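Local atomic coordinates of response regulator (Pseudomonas putida, PDB entry 3HDV), a protein that probably acts as a phosphorylation-dependent switch in two-component signalling, the crystallised part being its receiver domain. Residues R72-R75 with A81-I84; M56-R61 with L68-T73; D106-P111 with L118-K123; L9-D14 with L45-Q50. One frame throughout, in Å; residues are numbered along the deposited sequence.

Contact 1 (R72-R75 with A81-I84); sequences RTIR and ALSI
R75 sets its CG opposite its own carbonyl carbon (chi1 -67°) and bends again at chi2 (-62°), and these two turns swing the guanidinium across to the backbone of L82. The contact closes the second half of the beta-alpha-beta crossover made by strand 53-58, helix 67-75 and strand 83-88 of the CheY-like receiver fold, tying the C-terminal part of the helix to the chain entering the third element. The main polar link is nearly straight: R75 NH1 donates to L82 O at 2.7 Å with an N-H...O angle of 163°. It uses a lone pair in the carbonyl plane, and the oxygen lies almost in the guanidinium plane, so both flat groups are well aligned for the bond. R75 NH2 adds a weak second bond to the same oxygen at 3.2 Å. Outside the segments, R75 NE is held by L102 O, which further fixes the rotation of the guanidinium.

Apolar contacts fill in deeper down. The side chains of I74 and L82 meet at a slant, with I74 CG2 4.1 Å from L82 CD2, whereas I74 and I84 point at one another, CD1 to CD1 at 4.2 Å. I84 CD1 also covers one face of the guanidinium, toward its rim, 3.7 Å from R75 NH2. A water accepts from I84 N at 3.0 Å and, weakly, from R75 NH2.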
loop_
_atom_site.group_PDB
_atom_site.type_symbol
_atom_site.label_atom_id
_atom_site.label_comp_id
_atom_site.label_asym_id
_atom_site.label_seq_id
_atom_site.Cartn_x
_atom_site.Cartn_y
_atom_site.Cartn_z
ATOM N N ARG B 72 -13.230 -2.997 20.574
ATOM C CA ARG B 72 -13.828 -3.230 21.886
ATOM C C ARG B 72 -12.771 -3.444 22.965
ATOM O O ARG B 72 -12.857 -2.857 24.034
ATOM C CB ARG B 72 -14.717 -4.471 21.852
ATOM C CG ARG B 72 -16.156 -4.206 21.549
ATOM C CD ARG B 72 -16.727 -5.489 20.984
ATOM N NE ARG B 72 -18.094 -5.318 20.542
ATOM C CZ ARG B 72 -18.745 -6.201 19.794
ATOM N NH1 ARG B 72 -18.141 -7.315 19.401
ATOM N NH2 ARG B 72 -20.003 -5.964 19.444
ATOM N N THR B 73 -11.763 -4.264 22.698
ATOM C CA THR B 73 -10.732 -4.450 23.743
ATOM C C THR B 73 -9.929 -3.178 23.988
ATOM O O THR B 73 -9.492 -2.917 25.137
ATOM C CB THR B 73 -9.777 -5.597 23.461
ATOM O OG1 THR B 73 -8.951 -5.295 22.329
ATOM C CG2 THR B 73 -10.537 -6.889 23.273
ATOM N N ILE B 74 -9.698 -2.385 22.924
ATOM C CA ILE B 74 -9.003 -1.109 23.109
ATOM C C ILE B 74 -9.808 -0.172 24.034
ATOM O O ILE B 74 -9.256 0.432 24.935
ATOM C CB ILE B 74 -8.610 -0.407 21.773
ATOM C CG1 ILE B 74 -7.563 -1.236 21.034
ATOM C CG2 ILE B 74 -8.052 1.000 22.045
ATOM C CD1 ILE B 74 -7.368 -0.845 19.563
ATOM N N ARG B 75 -11.111 -0.072 23.808
ATOM C CA ARG B 75 -11.934 0.849 24.561
ATOM C C ARG B 75 -12.097 0.417 26.016
ATOM O O ARG B 75 -12.520 1.212 26.845
ATOM C CB ARG B 75 -13.333 1.035 23.896
ATOM C CG ARG B 75 -13.298 1.730 22.534
ATOM C CD ARG B 75 -12.756 3.132 22.619
ATOM N NE ARG B 75 -12.828 3.795 21.315
ATOM C CZ ARG B 75 -11.815 4.415 20.732
ATOM N NH1 ARG B 75 -10.633 4.477 21.354
ATOM N NH2 ARG B 75 -11.982 4.992 19.525
ATOM N N ALA B 81 -8.656 5.969 24.969
ATOM C CA ALA B 81 -8.799 7.265 24.291
ATOM C C ALA B 81 -8.160 7.259 22.898
ATOM O O ALA B 81 -8.212 8.266 22.203
ATOM C CB ALA B 81 -8.208 8.416 25.146
ATOM N N LEU B 82 -7.555 6.146 22.501
ATOM C CA LEU B 82 -6.875 6.043 21.200
ATOM C C LEU B 82 -7.788 6.454 20.024
ATOM O O LEU B 82 -8.897 5.934 19.879
ATOM C CB LEU B 82 -6.372 4.624 20.958
ATOM C CG LEU B 82 -5.633 4.368 19.624
ATOM C CD1 LEU B 82 -4.253 5.025 19.573
ATOM C CD2 LEU B 82 -5.491 2.868 19.442
ATOM N N SER B 83 -7.307 7.400 19.233
ATOM C CA SER B 83 -7.943 7.759 17.973
ATOM C C SER B 83 -7.925 6.593 16.974
ATOM O O SER B 83 -6.870 6.061 16.671
ATOM C CB SER B 83 -7.152 8.893 17.367
ATOM O OG SER B 83 -7.466 10.043 18.092
ATOM N N ILE B 84 -9.092 6.246 16.449
ATOM C CA ILE B 84 -9.206 5.115 15.537
ATOM C C ILE B 84 -10.023 5.546 14.328
ATOM O O ILE B 84 -11.097 6.143 14.467
ATOM C CB ILE B 84 -9.860 3.916 16.240
ATOM C CG1 ILE B 84 -8.983 3.468 17.414
ATOM C CG2 ILE B 84 -10.112 2.714 15.283
ATOM C CD1 ILE B 84 -9.688 2.390 18.227
HETATM O O HOH W 1 -11.388 7.266 18.123
#

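Contact 2 (M56-R61 with L68-T73); sequences MITDLR and LDLIRT
T58 faces I71 where strand 56-58 and helix 68-73 run nearly antiparallel, at 152° between their N-to-C directions. Beyond the strand end the backbones draw together, the CA atoms of L60 and L68 being 5.8 Å apart. No direct hydrogen bond spans the gap, so apolar groups do most of the work. Selenomethionine M56 and L70 extend toward each other end to end, with M56 CE 3.9 Å from L70 CD2. The extended start of M56 reaches for the helix, and the bend at chi3 (75°) lays CE, as well as SE, against that leucine methyl. T58 divides its two branches: CG2 lies 4.1 Å from I71 CD1, while OG1 passes L70 and donates to D59 O, staying satisfied inside an otherwise oily layer. L60 CD2 comes within 3.7 Å of L68 N and also touches I71 CD1. The one polar bridge is a water that donates to L60 O and accepts from L68 N at 2.9 Å.

At the strand end D59, the predicted phosphorylation site, has OD1 in an Asx turn. L60 N meets this oxygen from the anti side and R61 N comes from above the carboxylate plane, while G89 N is a further donor; the carboxylate is thereby fixed at the C-terminal edge of the sheet, the usual place of the receiver active site. Around this interface, strand 9-13 packs against M56 and T58, strand 83-88 against L60 and I71, and helix 40-49 against L70.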
loop_
_atom_site.group_PDB
_atom_site.type_symbol
_atom_site.label_atom_id
_atom_site.label_comp_id
_atom_site.label_asym_id
_atom_site.label_seq_id
_atom_site.Cartn_x
_atom_site.Cartn_y
_atom_site.Cartn_z
HETATM N N MSE B 56 -4.674 4.806 15.143
HETATM C CA MSE B 56 -4.674 3.499 14.506
HETATM C C MSE B 56 -5.709 3.482 13.367
HETATM O O MSE B 56 -6.839 3.928 13.549
HETATM C CB MSE B 56 -5.052 2.455 15.533
HETATM C CG MSE B 56 -4.895 1.046 15.061
HETATM SE SE MSE B 56 -5.597 -0.209 16.408
HETATM C CE MSE B 56 -7.536 0.023 16.155
ATOM N N ILE B 57 -5.298 2.931 12.240
ATOM C CA ILE B 57 -6.185 2.638 11.116
ATOM C C ILE B 57 -6.388 1.131 11.054
ATOM O O ILE B 57 -5.420 0.392 11.019
ATOM C CB ILE B 57 -5.607 3.121 9.757
ATOM C CG1 ILE B 57 -5.436 4.653 9.812
ATOM C CG2 ILE B 57 -6.556 2.668 8.557
ATOM C CD1 ILE B 57 -4.607 5.174 8.701
ATOM N N THR B 58 -7.638 0.691 11.048
ATOM C CA THR B 58 -7.929 -0.725 10.994
ATOM C C THR B 58 -9.025 -1.143 10.013
ATOM O O THR B 58 -9.979 -0.404 9.767
ATOM C CB THR B 58 -8.247 -1.305 12.419
ATOM O OG1 THR B 58 -8.275 -2.735 12.349
ATOM C CG2 THR B 58 -9.606 -0.833 12.913
ATOM N N ASP B 59 -8.855 -2.330 9.428
ATOM C CA ASP B 59 -9.968 -3.041 8.726
ATOM C C ASP B 59 -10.840 -3.695 9.811
ATOM O O ASP B 59 -10.410 -3.841 10.984
ATOM C CB ASP B 59 -9.408 -4.074 7.714
ATOM C CG ASP B 59 -10.422 -4.456 6.600
ATOM O OD1 ASP B 59 -11.661 -4.259 6.735
ATOM O OD2 ASP B 59 -9.983 -4.993 5.588
ATOM N N LEU B 60 -12.075 -4.041 9.447
ATOM C CA LEU B 60 -12.992 -4.771 10.286
ATOM C C LEU B 60 -12.895 -6.268 9.974
ATOM O O LEU B 60 -13.019 -7.103 10.847
ATOM C CB LEU B 60 -14.413 -4.267 10.019
ATOM C CG LEU B 60 -14.710 -2.856 10.579
ATOM C CD1 LEU B 60 -16.193 -2.629 10.361
ATOM C CD2 LEU B 60 -14.332 -2.659 12.090
ATOM N N ARG B 61 -12.644 -6.564 8.708
ATOM C CA ARG B 61 -12.609 -7.903 8.151
ATOM C C ARG B 61 -11.203 -8.536 8.325
ATOM O O ARG B 61 -10.318 -8.386 7.485
ATOM C CB ARG B 61 -12.969 -7.708 6.684
ATOM C CG ARG B 61 -14.034 -8.606 6.107
ATOM C CD ARG B 61 -15.461 -8.564 6.669
ATOM N NE ARG B 61 -15.624 -8.786 8.112
ATOM C CZ ARG B 61 -16.336 -7.961 8.865
ATOM N NH1 ARG B 61 -16.916 -6.885 8.300
ATOM N NH2 ARG B 61 -16.466 -8.182 10.145
ATOM N N LEU B 68 -13.825 -5.169 14.799
ATOM C CA LEU B 68 -14.760 -4.749 15.833
ATOM C C LEU B 68 -14.321 -5.259 17.242
ATOM O O LEU B 68 -14.349 -4.507 18.217
ATOM C CB LEU B 68 -16.187 -5.190 15.521
ATOM C CG LEU B 68 -17.272 -5.114 16.566
ATOM C CD1 LEU B 68 -17.421 -3.739 17.129
ATOM C CD2 LEU B 68 -18.615 -5.650 16.002
ATOM N N ASP B 69 -13.926 -6.516 17.332
ATOM C CA ASP B 69 -13.463 -7.067 18.616
ATOM C C ASP B 69 -12.202 -6.330 19.076
ATOM O O ASP B 69 -12.064 -6.047 20.260
ATOM C CB ASP B 69 -13.155 -8.557 18.481
ATOM C CG ASP B 69 -14.403 -9.432 18.535
ATOM O OD1 ASP B 69 -15.432 -8.999 19.069
ATOM O OD2 ASP B 69 -14.342 -10.573 18.053
ATOM N N LEU B 70 -11.283 -6.010 18.158
ATOM C CA LEU B 70 -10.070 -5.283 18.528
ATOM C C LEU B 70 -10.418 -3.931 19.125
ATOM O O LEU B 70 -9.917 -3.557 20.192
ATOM C CB LEU B 70 -9.134 -5.118 17.332
ATOM C CG LEU B 70 -8.007 -4.066 17.439
ATOM C CD1 LEU B 70 -6.981 -4.446 18.554
ATOM C CD2 LEU B 70 -7.272 -3.886 16.117
ATOM N N ILE B 71 -11.288 -3.185 18.463
ATOM C CA ILE B 71 -11.739 -1.910 18.977
ATOM C C ILE B 71 -12.370 -2.013 20.375
ATOM O O ILE B 71 -12.072 -1.209 21.254
ATOM C CB ILE B 71 -12.712 -1.183 17.952
ATOM C CG1 ILE B 71 -11.933 -0.906 16.658
ATOM C CG2 ILE B 71 -13.274 0.095 18.556
ATOM C CD1 ILE B 71 -12.786 -0.452 15.450
ATOM N N ARG B 72 -13.230 -2.997 20.574
ATOM C CA ARG B 72 -13.828 -3.230 21.886
ATOM C C ARG B 72 -12.771 -3.444 22.965
ATOM O O ARG B 72 -12.857 -2.857 24.034
ATOM C CB ARG B 72 -14.717 -4.471 21.852
ATOM C CG ARG B 72 -16.156 -4.206 21.549
ATOM C CD ARG B 72 -16.727 -5.489 20.984
ATOM N NE ARG B 72 -18.094 -5.318 20.542
ATOM C CZ ARG B 72 -18.745 -6.201 19.794
ATOM N NH1 ARG B 72 -18.141 -7.315 19.401
ATOM N NH2 ARG B 72 -20.003 -5.964 19.444
ATOM N N THR B 73 -11.763 -4.264 22.698
ATOM C CA THR B 73 -10.732 -4.450 23.743
ATOM C C THR B 73 -9.929 -3.178 23.988
ATOM O O THR B 73 -9.492 -2.917 25.137
ATOM C CB THR B 73 -9.777 -5.597 23.461
ATOM O OG1 THR B 73 -8.951 -5.295 22.329
ATOM C CG2 THR B 73 -10.537 -6.889 23.273
HETATM O O HOH W 2 -15.299 -6.400 12.627
#

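Contact 3 (D106-P111 with L118-K123)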
loop_
_atom_site.group_PDB
_atom_site.type_symbol
_atom_site.label_atom_id
_atom_site.label_comp_id
_atom_site.label_asym_id
_atom_site.label_seq_id
_atom_site.Cartn_x
_atom_site.Cartn_y
_atom_site.Cartn_z
ATOM N N ASP B 106 -13.628 8.072 12.247
ATOM C CA ASP B 106 -14.526 7.955 11.099
ATOM C C ASP B 106 -14.525 6.515 10.646
ATOM O O ASP B 106 -13.701 5.720 11.137
ATOM C CB ASP B 106 -14.059 8.847 9.935
ATOM C CG ASP B 106 -15.218 9.335 9.054
ATOM O OD1 ASP B 106 -16.349 8.746 9.010
ATOM O OD2 ASP B 106 -14.995 10.366 8.406
ATOM N N PHE B 107 -15.415 6.200 9.683
ATOM C CA PHE B 107 -15.635 4.836 9.216
ATOM C C PHE B 107 -15.682 5.015 7.708
ATOM O O PHE B 107 -16.658 5.539 7.186
ATOM C CB PHE B 107 -16.965 4.329 9.800
ATOM C CG PHE B 107 -17.296 2.872 9.524
ATOM C CD1 PHE B 107 -17.451 1.984 10.580
ATOM C CD2 PHE B 107 -17.541 2.407 8.222
ATOM C CE1 PHE B 107 -17.787 0.622 10.369
ATOM C CE2 PHE B 107 -17.873 1.034 7.982
ATOM C CZ PHE B 107 -18.002 0.150 9.057
ATOM N N LEU B 108 -14.641 4.578 7.012
ATOM C CA LEU B 108 -14.560 4.707 5.571
ATOM C C LEU B 108 -14.712 3.360 4.899
ATOM O O LEU B 108 -14.217 2.362 5.403
ATOM C CB LEU B 108 -13.193 5.276 5.183
ATOM C CG LEU B 108 -12.961 6.785 5.172
ATOM C CD1 LEU B 108 -13.563 7.471 6.321
ATOM C CD2 LEU B 108 -11.458 7.177 4.997
ATOM N N LEU B 109 -15.314 3.326 3.719
ATOM C CA LEU B 109 -15.388 2.070 2.958
ATOM C C LEU B 109 -14.280 1.979 1.925
ATOM O O LEU B 109 -13.894 2.980 1.319
ATOM C CB LEU B 109 -16.784 1.870 2.325
ATOM C CG LEU B 109 -18.022 1.801 3.252
ATOM C CD1 LEU B 109 -19.322 1.808 2.404
ATOM C CD2 LEU B 109 -17.967 0.541 4.078
ATOM N N LYS B 110 -13.752 0.780 1.748
ATOM C CA LYS B 110 -12.813 0.490 0.655
ATOM C C LYS B 110 -13.624 0.484 -0.679
ATOM O O LYS B 110 -14.800 0.225 -0.643
ATOM C CB LYS B 110 -12.105 -0.859 0.901
ATOM C CG LYS B 110 -11.214 -0.925 2.197
ATOM C CD LYS B 110 -10.653 -2.320 2.421
ATOM C CE LYS B 110 -9.555 -2.630 1.387
ATOM N NZ LYS B 110 -8.980 -4.042 1.510
ATOM N N PRO B 111 -13.010 0.830 -1.829
ATOM C CA PRO B 111 -11.653 1.388 -2.019
ATOM C C PRO B 111 -11.537 2.769 -1.367
ATOM O O PRO B 111 -12.385 3.674 -1.581
ATOM C CB PRO B 111 -11.497 1.495 -3.554
ATOM C CG PRO B 111 -12.625 0.749 -4.136
ATOM C CD PRO B 111 -13.733 0.698 -3.123
ATOM N N LEU B 118 -6.308 11.181 4.394
ATOM C CA LEU B 118 -5.232 12.047 4.809
ATOM C C LEU B 118 -5.755 13.283 5.600
ATOM O O LEU B 118 -5.176 13.687 6.629
ATOM C CB LEU B 118 -4.380 12.408 3.587
ATOM C CG LEU B 118 -3.091 13.189 3.809
ATOM C CD1 LEU B 118 -1.962 12.300 4.435
ATOM C CD2 LEU B 118 -2.634 14.015 2.484
ATOM N N GLU B 119 -6.877 13.853 5.161
ATOM C CA GLU B 119 -7.513 14.970 5.898
ATOM C C GLU B 119 -7.838 14.571 7.331
ATOM O O GLU B 119 -7.505 15.291 8.261
ATOM C CB GLU B 119 -8.793 15.416 5.194
ATOM C CG GLU B 119 -8.527 16.273 3.991
ATOM C CD GLU B 119 -9.798 16.682 3.261
ATOM O OE1 GLU B 119 -9.724 16.829 2.007
ATOM O OE2 GLU B 119 -10.862 16.836 3.928
ATOM N N LEU B 120 -8.479 13.408 7.508
ATOM C CA LEU B 120 -8.750 12.867 8.849
ATOM C C LEU B 120 -7.488 12.630 9.664
ATOM O O LEU B 120 -7.460 12.970 10.832
ATOM C CB LEU B 120 -9.560 11.572 8.783
ATOM C CG LEU B 120 -10.905 11.601 8.084
ATOM C CD1 LEU B 120 -11.425 10.149 7.910
ATOM C CD2 LEU B 120 -11.923 12.491 8.821
ATOM N N VAL B 121 -6.456 12.043 9.056
ATOM C CA VAL B 121 -5.181 11.789 9.752
ATOM C C VAL B 121 -4.460 13.081 10.212
ATOM O O VAL B 121 -4.074 13.217 11.389
ATOM C CB VAL B 121 -4.219 10.913 8.883
ATOM C CG1 VAL B 121 -2.864 10.857 9.508
ATOM C CG2 VAL B 121 -4.788 9.508 8.695
ATOM N N ASN B 122 -4.283 14.010 9.275
ATOM C CA ASN B 122 -3.707 15.337 9.554
ATOM C C ASN B 122 -4.436 16.071 10.670
ATOM O O ASN B 122 -3.792 16.611 11.586
ATOM C CB ASN B 122 -3.684 16.180 8.271
ATOM C CG ASN B 122 -2.573 15.748 7.315
ATOM O OD1 ASN B 122 -1.610 15.131 7.734
ATOM N ND2 ASN B 122 -2.698 16.091 6.029
ATOM N N LYS B 123 -5.770 16.042 10.623
ATOM C CA LYS B 123 -6.597 16.654 11.647
ATOM C C LYS B 123 -6.425 16.013 13.019
ATOM O O LYS B 123 -6.257 16.720 14.031
ATOM C CB LYS B 123 -8.068 16.647 11.203
ATOM C CG LYS B 123 -9.065 17.139 12.262
ATOM C CD LYS B 123 -10.362 17.595 11.588
ATOM C CE LYS B 123 -11.527 17.715 12.583
ATOM N NZ LYS B 123 -12.837 17.987 11.879
#
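D106 and L108, two residues apart on strand 106-109, the outermost strand of the receiver sheet, both turn their side chains to the isobutyl group of L120 on helix 114-124, and this is where the contact is tight. L120 CD1 lies 3.6 Å from D106 CB and 3.8 Å from L108 CD1. D106 crosses L120 at about a right angle, so that both methyls lie beside the carboxylate, L120 CD2 3.8 Å from D106 OD2, whereas L108 meets it tip to tip. A chi1 of -151° lays the D106 carboxylate beside its own carbonyl carbon, where F107 N donates to OD1 at 2.8 Å. OD1 has a second partner in H101 NE2 of the second subunit, while OD2 is the oxygen against the leucine methyls.

The contact soon gives out. Past L108 the chain leaves the helix behind, and the side chain of the exposed P111, after a cis peptide bond, is far from it. The second subunit also packs on F107 and L109, consistent with the dimer face that response regulators commonly build from this last strand and the helices flanking it. Neighbours complete the surroundings: V86 and S88 of strand 83-88 pair with the strand backbone, I85 packs on L120, and helix 93-101 covers F107 on the other side of the sheet.

Contact 4 (L9-D14 with L45-Q50)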
loop_
_atom_site.group_PDB
_atom_site.type_symbol
_atom_site.label_atom_id
_atom_site.label_comp_id
_atom_site.label_asym_id
_atom_site.label_seq_id
_atom_site.Cartn_x
_atom_site.Cartn_y
_atom_site.Cartn_z
ATOM N N LEU B 9 3.132 8.925 15.008
ATOM C CA LEU B 9 3.214 7.552 14.521
ATOM C C LEU B 9 1.792 6.934 14.335
ATOM O O LEU B 9 0.984 6.951 15.275
ATOM C CB LEU B 9 4.065 6.714 15.480
ATOM C CG LEU B 9 4.296 5.229 15.196
ATOM C CD1 LEU B 9 5.044 5.139 13.840
ATOM C CD2 LEU B 9 5.131 4.659 16.349
ATOM N N VAL B 10 1.515 6.377 13.134
ATOM C CA VAL B 10 0.211 5.736 12.807
ATOM C C VAL B 10 0.399 4.238 12.818
ATOM O O VAL B 10 1.348 3.776 12.247
ATOM C CB VAL B 10 -0.350 6.232 11.401
ATOM C CG1 VAL B 10 -1.712 5.568 11.034
ATOM C CG2 VAL B 10 -0.556 7.774 11.436
ATOM N N LEU B 11 -0.466 3.487 13.510
ATOM C CA LEU B 11 -0.432 2.025 13.407
ATOM C C LEU B 11 -1.479 1.578 12.365
ATOM O O LEU B 11 -2.664 1.825 12.516
ATOM C CB LEU B 11 -0.835 1.399 14.722
ATOM C CG LEU B 11 -0.998 -0.129 14.788
ATOM C CD1 LEU B 11 0.347 -0.844 14.590
ATOM C CD2 LEU B 11 -1.619 -0.470 16.184
ATOM N N VAL B 12 -1.046 0.864 11.354
ATOM C CA VAL B 12 -1.985 0.359 10.337
ATOM C C VAL B 12 -2.229 -1.128 10.581
ATOM O O VAL B 12 -1.303 -1.924 10.502
ATOM C CB VAL B 12 -1.390 0.523 8.928
ATOM C CG1 VAL B 12 -2.338 -0.131 7.859
ATOM C CG2 VAL B 12 -1.170 2.043 8.608
ATOM N N VAL B 13 -3.472 -1.509 10.825
ATOM C CA VAL B 13 -3.763 -2.899 11.140
ATOM C C VAL B 13 -4.560 -3.519 9.979
ATOM O O VAL B 13 -5.645 -3.053 9.659
ATOM C CB VAL B 13 -4.606 -2.987 12.444
ATOM C CG1 VAL B 13 -4.954 -4.440 12.835
ATOM C CG2 VAL B 13 -3.940 -2.154 13.560
ATOM N N ASP B 14 -4.015 -4.587 9.402
ATOM C CA ASP B 14 -4.688 -5.311 8.328
ATOM C C ASP B 14 -4.047 -6.670 8.161
ATOM O O ASP B 14 -2.808 -6.792 8.194
ATOM C CB ASP B 14 -4.528 -4.483 7.034
ATOM C CG ASP B 14 -5.409 -4.981 5.903
ATOM O OD1 ASP B 14 -6.017 -6.083 6.009
ATOM O OD2 ASP B 14 -5.476 -4.227 4.922
ATOM N N LEU B 45 -0.130 -5.681 20.982
ATOM C CA LEU B 45 1.312 -5.606 21.261
ATOM C C LEU B 45 1.938 -4.253 20.941
ATOM O O LEU B 45 2.604 -3.660 21.797
ATOM C CB LEU B 45 2.064 -6.719 20.542
ATOM C CG LEU B 45 1.766 -8.118 21.094
ATOM C CD1 LEU B 45 2.434 -9.152 20.211
ATOM C CD2 LEU B 45 2.276 -8.228 22.574
ATOM N N TYR B 46 1.747 -3.783 19.703
ATOM C CA TYR B 46 2.298 -2.530 19.272
ATOM C C TYR B 46 1.846 -1.415 20.218
ATOM O O TYR B 46 2.659 -0.588 20.670
ATOM C CB TYR B 46 1.882 -2.203 17.816
ATOM C CG TYR B 46 3.070 -2.138 16.897
ATOM C CD1 TYR B 46 4.111 -1.309 17.216
ATOM C CD2 TYR B 46 3.183 -2.934 15.749
ATOM C CE1 TYR B 46 5.239 -1.208 16.428
ATOM C CE2 TYR B 46 4.352 -2.826 14.912
ATOM C CZ TYR B 46 5.352 -1.940 15.283
ATOM O OH TYR B 46 6.550 -1.758 14.596
ATOM N N LEU B 47 0.547 -1.405 20.514
ATOM C CA LEU B 47 -0.025 -0.383 21.388
ATOM C C LEU B 47 0.615 -0.389 22.788
ATOM O O LEU B 47 0.896 0.673 23.346
ATOM C CB LEU B 47 -1.542 -0.530 21.497
ATOM C CG LEU B 47 -2.329 -0.207 20.213
ATOM C CD1 LEU B 47 -3.787 -0.559 20.411
ATOM C CD2 LEU B 47 -2.167 1.235 19.823
ATOM N N HIS B 48 0.837 -1.587 23.316
ATOM C CA HIS B 48 1.426 -1.764 24.638
ATOM C C HIS B 48 2.910 -1.291 24.706
ATOM O O HIS B 48 3.281 -0.534 25.609
ATOM C CB HIS B 48 1.243 -3.214 25.093
ATOM C CG HIS B 48 1.570 -3.428 26.536
ATOM N ND1 HIS B 48 2.863 -3.587 26.985
ATOM C CD2 HIS B 48 0.784 -3.428 27.640
ATOM C CE1 HIS B 48 2.860 -3.699 28.301
ATOM N NE2 HIS B 48 1.611 -3.616 28.724
ATOM N N TYR B 49 3.721 -1.668 23.711
ATOM C CA TYR B 49 5.167 -1.477 23.765
ATOM C C TYR B 49 5.663 -0.237 23.025
ATOM O O TYR B 49 6.839 0.090 23.089
ATOM C CB TYR B 49 5.887 -2.723 23.238
ATOM C CG TYR B 49 5.631 -3.941 24.079
ATOM C CD1 TYR B 49 6.299 -4.135 25.318
ATOM C CD2 TYR B 49 4.714 -4.897 23.684
ATOM C CE1 TYR B 49 6.045 -5.254 26.108
ATOM C CE2 TYR B 49 4.471 -6.042 24.461
ATOM C CZ TYR B 49 5.152 -6.208 25.679
ATOM O OH TYR B 49 4.855 -7.312 26.468
ATOM N N GLN B 50 4.784 0.430 22.283
ATOM C CA GLN B 50 5.168 1.619 21.544
ATOM C C GLN B 50 4.154 2.740 21.766
ATOM O O GLN B 50 3.184 2.915 21.003
ATOM C CB GLN B 50 5.389 1.282 20.064
ATOM C CG GLN B 50 5.644 2.495 19.166
ATOM C CD GLN B 50 6.906 3.270 19.554
ATOM O OE1 GLN B 50 6.921 4.019 20.553
ATOM N NE2 GLN B 50 7.975 3.077 18.783
#
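L11, in the middle of strand 9-13, has its CA 7.9 Å from that of Y46 on helix 40-49, while farther along L9 and Q50 are 9.4 Å apart, CA to CA. Q50 is the first residue to leave helical geometry, although its N still bonds Y46 O, so the contact spans the last turn of the helix and its exit. In the CheY-like alpha/beta receiver fold this helix packs on the central parallel sheet, on the same face as helix 67-75.

L11 buries more than any other residue here, its two methyls going to different partners. CD1 lies 3.7 Å from Y46 CD2 and touches CG and CB as well, which places it beside CB and the near end of the ring, well away from the hydroxyl, approaching obliquely. CD2 turns to L47, with 4.1 Å to L47 CD2, and here the two leucines cross at about a right angle. In L11, chi1 (174°) puts CG anti to the backbone N, and chi2 (67°) then splits the methyls between Y46 and L47. L9, on the same face of the strand, packs its CD2 closest on Q50 CG, at 3.6 Å, with the amide carbon and NE2 only slightly farther; these side chains too cross at about a right angle.

L11 also touches A37 of strand 33-37, and L47 reaches L82. Backbone polar groups of the strand are paired within the sheet, L11 with L55 and I57, V10 with D33 and V35. With no hydrogen bond between these segments, their fit probably rests on hydrocarbon packing, while the partly exposed Q50 has its amide oxygen engaged by R52 N.

In the fold
All four contacts fix a helix to the central parallel sheet (strand order 2-1-3-4-5), and all are buried, contact 2 most completely, with five of its six touching residues; contacts 1 and 4 have exposed or partly exposed residues at their margins. Contacts 1 and 2 share helix 67-75 and the crossover around it: contact 2 is almost wholly apolar beside the predicted phosphorylation site, whereas contact 1, at the helix's other end, adds an arginine-to-carbonyl bond. Contact 4 joins them on the same side of the sheet, its L47 packing against I74 and L82, and stays hydrocarbon until it reaches Y46 and Q50. Contact 3 uses the outermost strand, is the smallest, and alone is approached by another subunit.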